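Local coordinates for malonyl acyl carrier protein transacylase (Streptococcus pneumoniae, PDB 3IM8), which probably catalyses transfer of the malonyl group from malonyl-CoA to holo-acyl carrier protein, a loading step of fatty acid synthesis that releases free CoA, at residues 63-68 / 89-94; 140-145 / 154-159; 252-257 / 283-288; 34-37 / 43-46; 109-114 / 211-216. All coordinates share one frame; numbering follows the deposited sequence.

Contact 1 of 5, residues 63-68 / 89-94. With ACT (acetate ion), chain B.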
# COMPACT_ATOMS: atom_id res chain seq x y z
N PRO A 63 2.71 -5.82 9.49
CA PRO A 63 1.80 -6.96 9.83
C PRO A 63 0.52 -6.51 10.55
O PRO A 63 -0.52 -7.14 10.41
CB PRO A 63 2.68 -7.85 10.71
CG PRO A 63 3.76 -6.90 11.29
CD PRO A 63 4.04 -5.98 10.12
N ALA A 64 0.56 -5.38 11.24
CA ALA A 64 -0.66 -4.88 11.90
C ALA A 64 -1.71 -4.55 10.89
O ALA A 64 -2.83 -5.00 11.02
CB ALA A 64 -0.38 -3.61 12.77
N ILE A 65 -1.33 -3.75 9.88
CA ILE A 65 -2.28 -3.35 8.83
C ILE A 65 -2.67 -4.60 8.02
O ILE A 65 -3.83 -4.83 7.75
CB ILE A 65 -1.68 -2.28 7.87
CG1 ILE A 65 -1.60 -0.94 8.58
CG2 ILE A 65 -2.57 -2.11 6.57
CD1 ILE A 65 -0.66 0.02 7.94
N LEU A 66 -1.68 -5.41 7.61
CA LEU A 66 -2.07 -6.57 6.78
C LEU A 66 -3.11 -7.48 7.46
O LEU A 66 -4.07 -7.91 6.83
CB LEU A 66 -0.84 -7.39 6.33
CG LEU A 66 -1.20 -8.69 5.58
CD1 LEU A 66 -0.48 -8.78 4.21
CD2 LEU A 66 -1.00 -9.98 6.44
N ALA A 67 -2.91 -7.78 8.74
CA ALA A 67 -3.81 -8.63 9.49
C ALA A 67 -5.17 -7.97 9.61
O ALA A 67 -6.19 -8.62 9.43
CB ALA A 67 -3.24 -8.89 10.87
N THR A 68 -5.18 -6.66 9.87
CA THR A 68 -6.42 -5.90 9.99
C THR A 68 -7.18 -5.85 8.67
O THR A 68 -8.34 -6.16 8.63
CB THR A 68 -6.13 -4.52 10.46
OG1 THR A 68 -5.57 -4.60 11.78
CG2 THR A 68 -7.44 -3.73 10.50
N LEU A 89 -2.00 -0.65 -1.86
CA LEU A 89 -0.92 0.33 -1.88
C LEU A 89 0.28 -0.21 -1.13
O LEU A 89 0.27 -0.30 0.10
CB LEU A 89 -1.35 1.67 -1.29
CG LEU A 89 -0.32 2.80 -1.16
CD1 LEU A 89 -0.12 3.42 -2.52
CD2 LEU A 89 -0.78 3.87 -0.10
N SER A 90 1.30 -0.60 -1.83
CA SER A 90 2.59 -1.05 -1.27
C SER A 90 2.51 -2.20 -0.37
O SER A 90 2.45 -3.24 -0.80
CB SER A 90 3.37 0.13 -0.63
OG SER A 90 4.64 -0.08 -0.39
N LEU A 91 2.47 -1.94 0.88
CA LEU A 91 2.16 -3.03 1.81
C LEU A 91 0.79 -3.61 1.47
O LEU A 91 0.58 -4.82 1.57
CB LEU A 91 2.19 -2.53 3.28
CG LEU A 91 1.75 -3.43 4.47
CD1 LEU A 91 0.25 -3.62 4.64
CD2 LEU A 91 2.42 -4.81 4.52
N GLY A 92 -0.15 -2.77 1.06
CA GLY A 92 -1.49 -3.28 0.66
C GLY A 92 -1.48 -4.27 -0.52
O GLY A 92 -2.49 -4.94 -0.83
N GLU A 93 -0.37 -4.37 -1.21
CA GLU A 93 -0.28 -5.33 -2.32
C GLU A 93 -0.25 -6.73 -1.76
O GLU A 93 -0.70 -7.69 -2.43
CB GLU A 93 1.00 -5.06 -3.14
CG GLU A 93 1.19 -6.00 -4.31
CD GLU A 93 1.82 -5.27 -5.45
OE1 GLU A 93 1.12 -4.50 -6.13
OE2 GLU A 93 3.03 -5.42 -5.64
N TYR A 94 0.30 -6.87 -0.56
CA TYR A 94 0.43 -8.19 0.08
C TYR A 94 -0.90 -8.66 0.59
O TYR A 94 -1.26 -9.84 0.46
CB TYR A 94 1.47 -8.20 1.21
CG TYR A 94 2.89 -8.15 0.75
CD1 TYR A 94 3.43 -6.97 0.24
CD2 TYR A 94 3.68 -9.29 0.78
CE1 TYR A 94 4.78 -6.93 -0.19
CE2 TYR A 94 5.03 -9.26 0.36
CZ TYR A 94 5.56 -8.09 -0.11
OH TYR A 94 6.86 -8.03 -0.50
C ACT B . 5.27 1.33 2.21
O ACT B . 5.77 1.60 1.05
OXT ACT B . 5.16 0.07 2.69
CH3 ACT B . 4.84 2.62 2.90
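The contact belongs to what appears to be a nucleophile elbow, the GxSxG turn between a strand and a helix: Leu91, the residue after the predicted active-site Ser90, packs on Ile65 and Leu66 of helix 58-78. Leu91 does this with one methyl. Its CD1 lies 3.7 Å from CG2 of Ile65, the branch that stands anti to the Ile65 backbone N, and the two side chains meet at a slant. The same CD1 sits 4.0 Å from the backbone N of Leu66, so it presses on the helix surface between two successive residues. One turn further along the second helix, Leu66 CD1 comes within 3.6 Å of Tyr94 CB. Leu66 reaches that far because its CG is anti to the backbone N (chi1 174°). No hydrogen bond joins the two segments; every touching residue is buried, and the side-chain contacts are all apolar.

The elbow itself is held by a type II' turn from Leu89 to Gly92, closed by Gly92 N on Leu89 O at 2.7 Å. Ser90 adopts a positive phi of 59° there, unusual for a residue with a side chain and consistent with the strain expected of such an elbow. Its hydroxyl meets an acetate, probably from the crystallisation liquor, that also bonds His199 and Arg115; the exact place of Ser90 OG is less sure, so its very short separation from acetate O is doubtful. While CB of Tyr94 meets Leu66, the ring turns away, and its edge faces Ser90 O in plane, an oxygen that accepts from Gln247 NE2.

Contact 2 of 5, residues 140-145 / 154-159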
# COMPACT_ATOMS: atom_id res chain seq x y z
N VAL A 140 7.09 16.85 -16.52
CA VAL A 140 7.84 17.91 -15.80
C VAL A 140 8.51 17.40 -14.56
O VAL A 140 9.66 17.77 -14.30
CB VAL A 140 6.91 19.09 -15.42
CG1 VAL A 140 7.68 20.13 -14.58
CG2 VAL A 140 6.27 19.71 -16.69
N ILE A 141 7.81 16.53 -13.82
CA ILE A 141 8.28 16.04 -12.54
C ILE A 141 9.40 15.06 -12.77
O ILE A 141 10.45 15.12 -12.10
CB ILE A 141 7.12 15.37 -11.71
CG1 ILE A 141 6.08 16.41 -11.27
CG2 ILE A 141 7.65 14.67 -10.46
CD1 ILE A 141 4.71 15.79 -10.86
N GLU A 142 9.19 14.16 -13.74
CA GLU A 142 10.17 13.17 -14.16
C GLU A 142 11.46 13.85 -14.66
O GLU A 142 12.55 13.50 -14.22
CB GLU A 142 9.54 12.22 -15.21
CG GLU A 142 8.31 11.47 -14.64
CD GLU A 142 7.69 10.39 -15.54
OE1 GLU A 142 7.77 10.52 -16.77
OE2 GLU A 142 7.08 9.43 -15.01
N GLU A 143 11.32 14.82 -15.56
CA GLU A 143 12.46 15.62 -16.04
C GLU A 143 13.20 16.36 -14.91
O GLU A 143 14.44 16.30 -14.77
CB GLU A 143 11.94 16.63 -17.08
CG GLU A 143 13.05 17.33 -17.91
CD GLU A 143 12.52 18.48 -18.81
OE1 GLU A 143 13.35 19.14 -19.49
OE2 GLU A 143 11.28 18.73 -18.84
N ALA A 144 12.44 17.05 -14.07
CA ALA A 144 13.06 17.72 -12.94
C ALA A 144 13.89 16.73 -12.11
O ALA A 144 15.07 17.02 -11.78
CB ALA A 144 12.02 18.43 -12.12
N CYS A 145 13.32 15.56 -11.81
CA CYS A 145 14.02 14.56 -11.01
C CYS A 145 15.26 13.99 -11.74
O CYS A 145 16.28 13.63 -11.13
CB CYS A 145 13.08 13.41 -10.64
SG CYS A 145 11.78 13.86 -9.46
N VAL A 154 16.99 10.79 -6.54
CA VAL A 154 15.67 11.44 -6.48
C VAL A 154 14.76 10.94 -7.63
O VAL A 154 15.05 11.19 -8.80
CB VAL A 154 15.81 12.97 -6.51
CG1 VAL A 154 16.73 13.40 -7.67
CG2 VAL A 154 14.45 13.62 -6.58
N THR A 155 13.69 10.22 -7.33
CA THR A 155 12.72 9.84 -8.40
C THR A 155 11.26 9.95 -7.93
O THR A 155 11.02 10.05 -6.71
CB THR A 155 12.95 8.40 -8.94
OG1 THR A 155 12.95 7.47 -7.85
CG2 THR A 155 14.27 8.31 -9.71
N PRO A 156 10.29 9.97 -8.88
CA PRO A 156 8.92 9.84 -8.38
C PRO A 156 8.77 8.48 -7.68
O PRO A 156 9.23 7.48 -8.21
CB PRO A 156 8.06 9.91 -9.65
CG PRO A 156 8.88 10.75 -10.60
CD PRO A 156 10.32 10.22 -10.33
N ALA A 157 8.17 8.49 -6.49
CA ALA A 157 7.94 7.30 -5.68
C ALA A 157 6.48 6.82 -5.79
O ALA A 157 6.22 5.62 -5.84
CB ALA A 157 8.29 7.60 -4.17
N ASN A 158 5.52 7.76 -5.77
CA ASN A 158 4.13 7.38 -5.75
C ASN A 158 3.38 8.15 -6.79
O ASN A 158 3.21 9.34 -6.65
CB ASN A 158 3.49 7.62 -4.37
CG ASN A 158 4.08 6.75 -3.25
OD1 ASN A 158 5.05 7.11 -2.63
ND2 ASN A 158 3.47 5.61 -3.00
N TYR A 159 2.93 7.47 -7.83
CA TYR A 159 2.01 8.08 -8.81
C TYR A 159 0.57 7.87 -8.31
O TYR A 159 -0.07 6.89 -8.66
CB TYR A 159 2.15 7.47 -10.21
CG TYR A 159 3.51 7.75 -10.87
CD1 TYR A 159 4.63 6.94 -10.62
CD2 TYR A 159 3.67 8.82 -11.75
CE1 TYR A 159 5.86 7.18 -11.22
CE2 TYR A 159 4.93 9.06 -12.38
CZ TYR A 159 6.01 8.23 -12.09
OH TYR A 159 7.23 8.42 -12.67
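A carboxylate at the margin of the contact, reaching across to a phenol, is the odd feature here: Glu142, on a helix, accepts a hydrogen bond from Tyr159 OH at its OE2, 2.6 Å away, in an otherwise apolar interface. The setting is the ferredoxin-like subdomain, whose beta-alpha-beta-beta-alpha-beta order places helix 138-148 against one face of a sheet containing strand 154-161. The short segments run roughly antiparallel, 146° between their directions, and their axes approach to 7.8 Å. The phenol meets OE2 on its anti side, slightly out of the carboxylate plane, and OE2 in turn lies at the edge of the tyrosine ring, near the ring plane. Carboxylate and ring stand almost perpendicular, 86° apart. The extended Glu142 chain beyond CG carries the acid over Pro156, which it crosses at about a right angle.

Next to this polar bridge the proline ring is the centre of the packing. Its CG lies 4.1 Å from Glu142 CG, and Ile141 brings CG2 against the same ring atom, the two side chains running in opposed directions. Pro156 CD faces Cys145 SG at 4.0 Å. The sulfur also touches Val154, whose CG2 is 3.9 Å from SG. Further along the strand, a classic beta bulge sets Ala157 and Asn158 together across from Val166, just before Tyr159. The ring of Tyr159 has a second partner in Arg253, a cation-pi contact with the neighbouring strand 252-253. At the opposite end of the contact, Val154 CG1 rests 3.5 Å from the carbonyl O of Cys145.

Contact 3 of 5, residues 252-257 / 283-288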
# COMPACT_ATOMS: atom_id res chain seq x y z
N VAL A 252 5.40 3.19 -7.16
CA VAL A 252 4.01 2.69 -7.11
C VAL A 252 3.06 3.49 -8.04
O VAL A 252 2.87 4.69 -7.93
CB VAL A 252 3.48 2.69 -5.67
CG1 VAL A 252 2.00 2.26 -5.62
CG2 VAL A 252 4.33 1.76 -4.79
N ARG A 253 2.49 2.80 -9.00
CA ARG A 253 1.77 3.46 -10.08
C ARG A 253 0.29 3.21 -9.86
O ARG A 253 -0.31 2.30 -10.45
CB ARG A 253 2.26 2.97 -11.46
CG ARG A 253 3.69 3.35 -11.74
CD ARG A 253 4.15 2.87 -13.14
NE ARG A 253 5.52 3.33 -13.42
CZ ARG A 253 5.87 4.53 -13.92
NH1 ARG A 253 4.95 5.46 -14.24
NH2 ARG A 253 7.16 4.82 -14.09
N PHE A 254 -0.28 4.02 -8.95
CA PHE A 254 -1.66 3.79 -8.52
C PHE A 254 -2.69 4.14 -9.61
O PHE A 254 -3.52 3.31 -9.93
CB PHE A 254 -1.99 4.50 -7.18
CG PHE A 254 -3.36 4.14 -6.63
CD1 PHE A 254 -4.41 5.06 -6.71
CD2 PHE A 254 -3.59 2.88 -6.05
CE1 PHE A 254 -5.66 4.76 -6.21
CE2 PHE A 254 -4.86 2.52 -5.57
CZ PHE A 254 -5.91 3.47 -5.64
N TYR A 255 -2.62 5.35 -10.19
CA TYR A 255 -3.70 5.76 -11.13
C TYR A 255 -3.73 4.92 -12.39
O TYR A 255 -4.80 4.62 -12.91
CB TYR A 255 -3.72 7.27 -11.43
CG TYR A 255 -2.50 7.87 -12.11
CD1 TYR A 255 -1.57 8.62 -11.38
CD2 TYR A 255 -2.31 7.74 -13.50
CE1 TYR A 255 -0.47 9.21 -11.99
CE2 TYR A 255 -1.21 8.32 -14.12
CZ TYR A 255 -0.30 9.06 -13.36
OH TYR A 255 0.78 9.63 -13.95
N GLU A 256 -2.54 4.51 -12.84
CA GLU A 256 -2.46 3.62 -14.01
C GLU A 256 -3.11 2.30 -13.69
O GLU A 256 -3.79 1.73 -14.55
CB GLU A 256 -1.02 3.35 -14.37
CG GLU A 256 -0.33 4.55 -14.99
CD GLU A 256 1.16 4.36 -14.98
OE1 GLU A 256 1.87 5.23 -14.36
OE2 GLU A 256 1.57 3.30 -15.55
N SER A 257 -2.89 1.81 -12.47
CA SER A 257 -3.56 0.59 -12.01
C SER A 257 -5.10 0.72 -11.98
O SER A 257 -5.81 -0.23 -12.31
CB SER A 257 -3.02 0.18 -10.63
OG SER A 257 -1.63 -0.02 -10.71
N LYS A 283 -11.39 9.15 -6.31
CA LYS A 283 -12.36 10.23 -6.46
C LYS A 283 -11.80 11.32 -7.38
O LYS A 283 -12.53 11.94 -8.12
CB LYS A 283 -12.63 10.86 -5.10
CG LYS A 283 -14.07 11.04 -4.69
CD LYS A 283 -14.67 12.36 -5.15
CE LYS A 283 -16.06 12.57 -4.54
NZ LYS A 283 -16.91 13.33 -5.47
N LYS A 284 -10.49 11.56 -7.30
CA LYS A 284 -9.83 12.48 -8.19
C LYS A 284 -9.65 11.83 -9.57
O LYS A 284 -9.95 12.44 -10.58
CB LYS A 284 -8.49 12.96 -7.61
CG LYS A 284 -8.49 13.31 -6.12
CD LYS A 284 -8.57 14.81 -5.85
CE LYS A 284 -8.36 15.12 -4.37
NZ LYS A 284 -8.04 16.57 -4.20
N ILE A 285 -9.19 10.58 -9.63
CA ILE A 285 -9.04 9.87 -10.91
C ILE A 285 -10.35 9.84 -11.66
O ILE A 285 -10.39 10.13 -12.83
CB ILE A 285 -8.51 8.41 -10.73
CG1 ILE A 285 -7.10 8.47 -10.10
CG2 ILE A 285 -8.46 7.67 -12.07
CD1 ILE A 285 -6.72 7.27 -9.24
N ASP A 286 -11.43 9.47 -10.99
CA ASP A 286 -12.74 9.43 -11.61
C ASP A 286 -13.85 9.64 -10.55
O ASP A 286 -14.30 8.72 -9.93
CB ASP A 286 -12.92 8.09 -12.34
CG ASP A 286 -14.27 7.97 -13.10
OD1 ASP A 286 -15.04 8.96 -13.18
OD2 ASP A 286 -14.55 6.86 -13.61
N GLN A 287 -14.26 10.90 -10.37
CA GLN A 287 -15.45 11.24 -9.57
C GLN A 287 -16.75 10.52 -9.92
O GLN A 287 -17.62 10.44 -9.06
CB GLN A 287 -15.73 12.75 -9.58
CG GLN A 287 -16.38 13.26 -10.87
CD GLN A 287 -15.37 13.82 -11.87
OE1 GLN A 287 -15.00 15.01 -11.80
NE2 GLN A 287 -14.93 12.97 -12.83
N THR A 288 -16.90 10.00 -11.15
CA THR A 288 -18.10 9.20 -11.48
C THR A 288 -18.04 7.74 -11.03
O THR A 288 -19.06 7.05 -11.08
CB THR A 288 -18.45 9.17 -13.02
OG1 THR A 288 -17.48 8.38 -13.74
CG2 THR A 288 -18.56 10.60 -13.59
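Ile285, in the last turn of helix 277-285, makes the whole contact with the start of helix 254-263, and its CD1 methyl is the tight point. That methyl lies 3.7 Å from Tyr255 CB, with Ile285 CG1 only slightly farther off, so the end of the isoleucine bears on the root of the tyrosine rather than on its ring. The ring of Tyr255 is swung away by a chi1 of 62°, which sets CG between the backbone N and the carbonyl carbon. The same CD1 also approaches Phe254 CE1 at 4.1 Å. No polar bond crosses between the segments.

The solvent side looks quite different. Beyond Ile285 the chain leaves the helix at Asp286 and forms an Asx turn: OD1 of Asp286 accepts from Thr288 N at 2.9 Å, from above the carboxylate plane. Thr288 OG1 reaches the same oxygen at 2.6 Å on its syn side, while OD2 bonds Gln262. Away from the interface, Arg253 NH1 meets Glu256 OE1 at 3.1 Å in the guanidinium plane, a salt bridge along the first turn.

In the fold, strand 252-253 runs beside strand 154-161, where Tyr255 also touches Tyr159. Phe254 continues onto Leu278 and Val282, so the start of helix 254-263 packs against helix 277-285 as well as strand 154-161.

Contact 4 of 5, residues 34-37 / 43-46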
# COMPACT_ATOMS: atom_id res chain seq x y z
N ASP A 34 -5.92 -13.27 15.81
CA ASP A 34 -5.23 -14.23 16.72
C ASP A 34 -4.32 -15.20 15.93
O ASP A 34 -3.21 -15.49 16.37
CB ASP A 34 -6.20 -15.01 17.63
CG ASP A 34 -7.08 -14.08 18.54
OD1 ASP A 34 -6.93 -12.81 18.52
OD2 ASP A 34 -7.92 -14.62 19.29
N ARG A 35 -4.73 -15.61 14.74
CA ARG A 35 -3.81 -16.29 13.82
C ARG A 35 -2.53 -15.48 13.50
O ARG A 35 -1.45 -16.04 13.42
CB ARG A 35 -4.53 -16.64 12.53
CG ARG A 35 -4.35 -18.02 12.17
CD ARG A 35 -5.19 -18.91 13.09
NE ARG A 35 -4.66 -20.27 13.14
CZ ARG A 35 -5.38 -21.39 13.20
NH1 ARG A 35 -4.75 -22.56 13.22
NH2 ARG A 35 -6.73 -21.38 13.22
N ALA A 36 -2.65 -14.16 13.33
CA ALA A 36 -1.46 -13.38 13.01
C ALA A 36 -0.62 -13.31 14.28
O ALA A 36 0.59 -13.34 14.22
CB ALA A 36 -1.84 -12.00 12.51
N SER A 37 -1.29 -13.22 15.43
CA SER A 37 -0.57 -13.13 16.71
C SER A 37 0.28 -14.36 16.91
O SER A 37 1.45 -14.20 17.19
CB SER A 37 -1.50 -12.92 17.89
OG SER A 37 -2.06 -11.61 17.85
N ASP A 43 1.31 -10.59 20.97
CA ASP A 43 -0.10 -10.27 20.94
C ASP A 43 -0.26 -9.06 20.03
O ASP A 43 -0.04 -7.95 20.50
CB ASP A 43 -0.58 -9.94 22.39
CG ASP A 43 -2.10 -9.68 22.48
OD1 ASP A 43 -2.80 -9.43 21.49
OD2 ASP A 43 -2.59 -9.69 23.61
N LEU A 44 -0.64 -9.26 18.75
CA LEU A 44 -0.90 -8.14 17.83
C LEU A 44 -2.13 -7.29 18.20
O LEU A 44 -2.19 -6.07 17.92
CB LEU A 44 -1.00 -8.62 16.37
CG LEU A 44 -1.26 -7.60 15.24
CD1 LEU A 44 -0.14 -6.59 15.09
CD2 LEU A 44 -1.49 -8.36 13.89
N ARG A 45 -3.12 -7.92 18.81
CA ARG A 45 -4.34 -7.20 19.15
C ARG A 45 -4.01 -6.13 20.24
O ARG A 45 -4.43 -4.95 20.16
CB ARG A 45 -5.39 -8.22 19.65
CG ARG A 45 -6.66 -7.63 20.27
CD ARG A 45 -7.60 -7.14 19.15
NE ARG A 45 -7.43 -5.71 18.78
CZ ARG A 45 -7.60 -5.22 17.56
NH1 ARG A 45 -7.94 -6.03 16.56
NH2 ARG A 45 -7.42 -3.92 17.35
N TYR A 46 -3.28 -6.58 21.27
CA TYR A 46 -2.78 -5.67 22.31
C TYR A 46 -1.87 -4.57 21.71
O TYR A 46 -1.99 -3.38 22.02
CB TYR A 46 -2.02 -6.48 23.35
CG TYR A 46 -1.53 -5.60 24.48
CD1 TYR A 46 -2.43 -5.06 25.42
CD2 TYR A 46 -0.17 -5.29 24.60
CE1 TYR A 46 -1.99 -4.20 26.46
CE2 TYR A 46 0.30 -4.46 25.61
CZ TYR A 46 -0.60 -3.91 26.55
OH TYR A 46 -0.10 -3.10 27.54
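Ser37 and Leu44 bring their CA atoms to 5.1 Å, marking the tight connection between two consecutive helices, 27-40 and 44-50, with the second helix starting just after the N-cap residue Asp43. The first helix contributes a hydroxyl to the start of the second. Leu44 N donates to Ser37 OG at 2.9 Å with an N-H...O angle of 146°, somewhat bent, and Leu44 CB comes to 3.5 Å from the same Ser37 OG. This uses one of the amides of the opening turn, which have no preceding carbonyl of their own helix to bond. A serine chi1 of -70° turns OG back along its helix, where it also makes a weak hydrogen bond with Ile33 O, one turn earlier.

A second amide of that turn is taken by the N-cap side chain: Tyr46 N donates to Asp43 OD1 at 2.9 Å, nearly straight at 176°. It arrives from above the carboxylate plane. Two amides of the opening turn are thus taken up, one by the preceding helix and one by the N-cap side chain. Two acids lie near each other here, Asp34 OD1 standing 6.1 Å from Asp43 OD1, but Asp34 is paired with Lys30 and bonded to Tyr23, which may temper any repulsion. The guanidinium of Arg45 forms a salt bridge with Asp49.

The apolar part lies on the buried side, toward helix 58-78, where the methyl CD2 of Leu44 reaches Ala36 CB at 3.9 Å.

Contact 5 of 5, residues 109-114 / 211-216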
# COMPACT_ATOMS: atom_id res chain seq x y z
N VAL A 109 1.75 -12.86 6.81
CA VAL A 109 2.04 -12.23 8.08
C VAL A 109 3.54 -12.33 8.38
O VAL A 109 4.14 -11.29 8.74
CB VAL A 109 1.23 -12.87 9.20
CG1 VAL A 109 1.60 -12.26 10.53
CG2 VAL A 109 -0.28 -12.64 8.94
N ALA A 110 4.14 -13.52 8.26
CA ALA A 110 5.57 -13.62 8.58
C ALA A 110 6.38 -12.77 7.57
O ALA A 110 7.33 -12.09 7.95
CB ALA A 110 6.07 -15.08 8.60
N LEU A 111 5.99 -12.81 6.30
CA LEU A 111 6.75 -12.20 5.25
C LEU A 111 6.76 -10.68 5.35
O LEU A 111 7.80 -10.06 5.04
CB LEU A 111 6.13 -12.59 3.94
CG LEU A 111 6.61 -12.03 2.63
CD1 LEU A 111 8.12 -12.28 2.45
CD2 LEU A 111 5.74 -12.75 1.58
N VAL A 112 5.63 -10.08 5.73
CA VAL A 112 5.60 -8.60 5.88
C VAL A 112 6.31 -8.12 7.16
O VAL A 112 6.83 -7.01 7.17
CB VAL A 112 4.17 -7.90 5.67
CG1 VAL A 112 3.55 -8.25 4.24
CG2 VAL A 112 3.20 -8.27 6.78
N ALA A 113 6.33 -8.94 8.22
CA ALA A 113 7.16 -8.61 9.40
C ALA A 113 8.62 -8.48 9.01
O ALA A 113 9.30 -7.58 9.49
CB ALA A 113 7.03 -9.63 10.47
N LYS A 114 9.08 -9.35 8.10
CA LYS A 114 10.45 -9.30 7.58
C LYS A 114 10.64 -8.12 6.64
O LYS A 114 11.59 -7.34 6.83
CB LYS A 114 10.81 -10.62 6.91
CG LYS A 114 11.33 -11.66 7.92
CD LYS A 114 11.40 -13.04 7.25
CE LYS A 114 12.04 -14.14 8.12
NZ LYS A 114 13.51 -13.87 8.32
N ALA A 211 14.33 -10.41 -1.51
CA ALA A 211 14.39 -11.42 -2.59
C ALA A 211 14.80 -12.81 -2.07
O ALA A 211 14.20 -13.84 -2.47
CB ALA A 211 15.27 -10.94 -3.75
N GLU A 212 15.75 -12.83 -1.13
CA GLU A 212 16.14 -14.07 -0.47
C GLU A 212 14.95 -14.62 0.30
O GLU A 212 14.71 -15.82 0.30
CB GLU A 212 17.30 -13.89 0.55
CG GLU A 212 18.56 -13.15 0.11
CD GLU A 212 19.56 -12.96 1.30
OE1 GLU A 212 19.82 -11.80 1.78
OE2 GLU A 212 20.06 -13.99 1.78
N THR A 213 14.21 -13.74 0.99
CA THR A 213 13.10 -14.21 1.84
C THR A 213 12.01 -14.73 0.94
O THR A 213 11.39 -15.74 1.24
CB THR A 213 12.52 -13.10 2.76
OG1 THR A 213 13.54 -12.65 3.66
CG2 THR A 213 11.36 -13.65 3.59
N LEU A 214 11.77 -14.01 -0.16
CA LEU A 214 10.69 -14.36 -1.09
C LEU A 214 10.94 -15.72 -1.77
O LEU A 214 9.99 -16.49 -1.98
CB LEU A 214 10.44 -13.26 -2.14
CG LEU A 214 9.67 -12.04 -1.60
CD1 LEU A 214 9.92 -10.86 -2.55
CD2 LEU A 214 8.20 -12.37 -1.38
N ALA A 215 12.20 -16.00 -2.11
CA ALA A 215 12.57 -17.31 -2.70
C ALA A 215 12.02 -18.53 -1.89
O ALA A 215 11.70 -19.60 -2.46
CB ALA A 215 14.11 -17.38 -2.89
N GLN A 216 11.91 -18.32 -0.58
CA GLN A 216 11.37 -19.31 0.35
C GLN A 216 9.84 -19.38 0.36
O GLN A 216 9.27 -20.33 0.94
CB GLN A 216 11.89 -19.06 1.79
CG GLN A 216 13.42 -19.27 1.95
CD GLN A 216 13.94 -20.49 1.16
OE1 GLN A 216 14.94 -20.39 0.46
NE2 GLN A 216 13.25 -21.63 1.26
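Apolar contacts come first: Leu111 spreads its two methyls against Leu214 and Thr213. Leu111 CD1 lies 3.8 Å from Leu214 CD2, and the other methyl, CD2, is almost as near to that same atom, the two leucines crossing at about a right angle. CD1 also meets Thr213 CG2 at 3.7 Å, the two side chains lying alongside, oppositely directed. With chi1 at 175° the Leu111 side chain stretches across to the other helix.

These residues join helix 105-122 to helix 204-215, an antiparallel pair of helices in the larger subdomain of the acyltransferase. The short segments run almost antiparallel, 169° between their N-to-C directions, and their axes come no closer than 10.7 Å, so only side-chain ends bridge the gap.

A mixed contact lies at the exposed margin. Lys114 lays the methylene CD of its chain 3.7 Å from Thr213 CG2, so the threonine methyl is touched by both a leucine methyl and a lysine methylene.

Polar bonds between the segments are absent. The threonine hydroxyl is instead engaged on its own side and beyond: OG1 of Thr213 is hydrogen-bonded to Tyr118 OH and to the carbonyl O of Lys209.

Overall arrangement
Contacts 4, 1 and 5 cluster in the helical part of the larger subdomain, their centres 13 to 19 Å apart. Helix 105-122 links them: Val109 and Val112 reach Leu66, Leu91 and Ala36. Contact 2 sits in the ferredoxin-like subdomain, its centre about 39 Å from that of contact 4, across the chain's centre. Contact 3 adjoins contact 2, centres 18 Å apart, its strand 252-253 paired with strand 154-161. The elbow residue Leu89 of contact 1 touches Asn158 and Val252, consistent with a predicted active site between the two subdomains. Contact 5 joins segments whose nearest ends are 97 residues apart and encloses contact 2 along the chain, whereas contacts 4, 1, 2 and 3 follow in series.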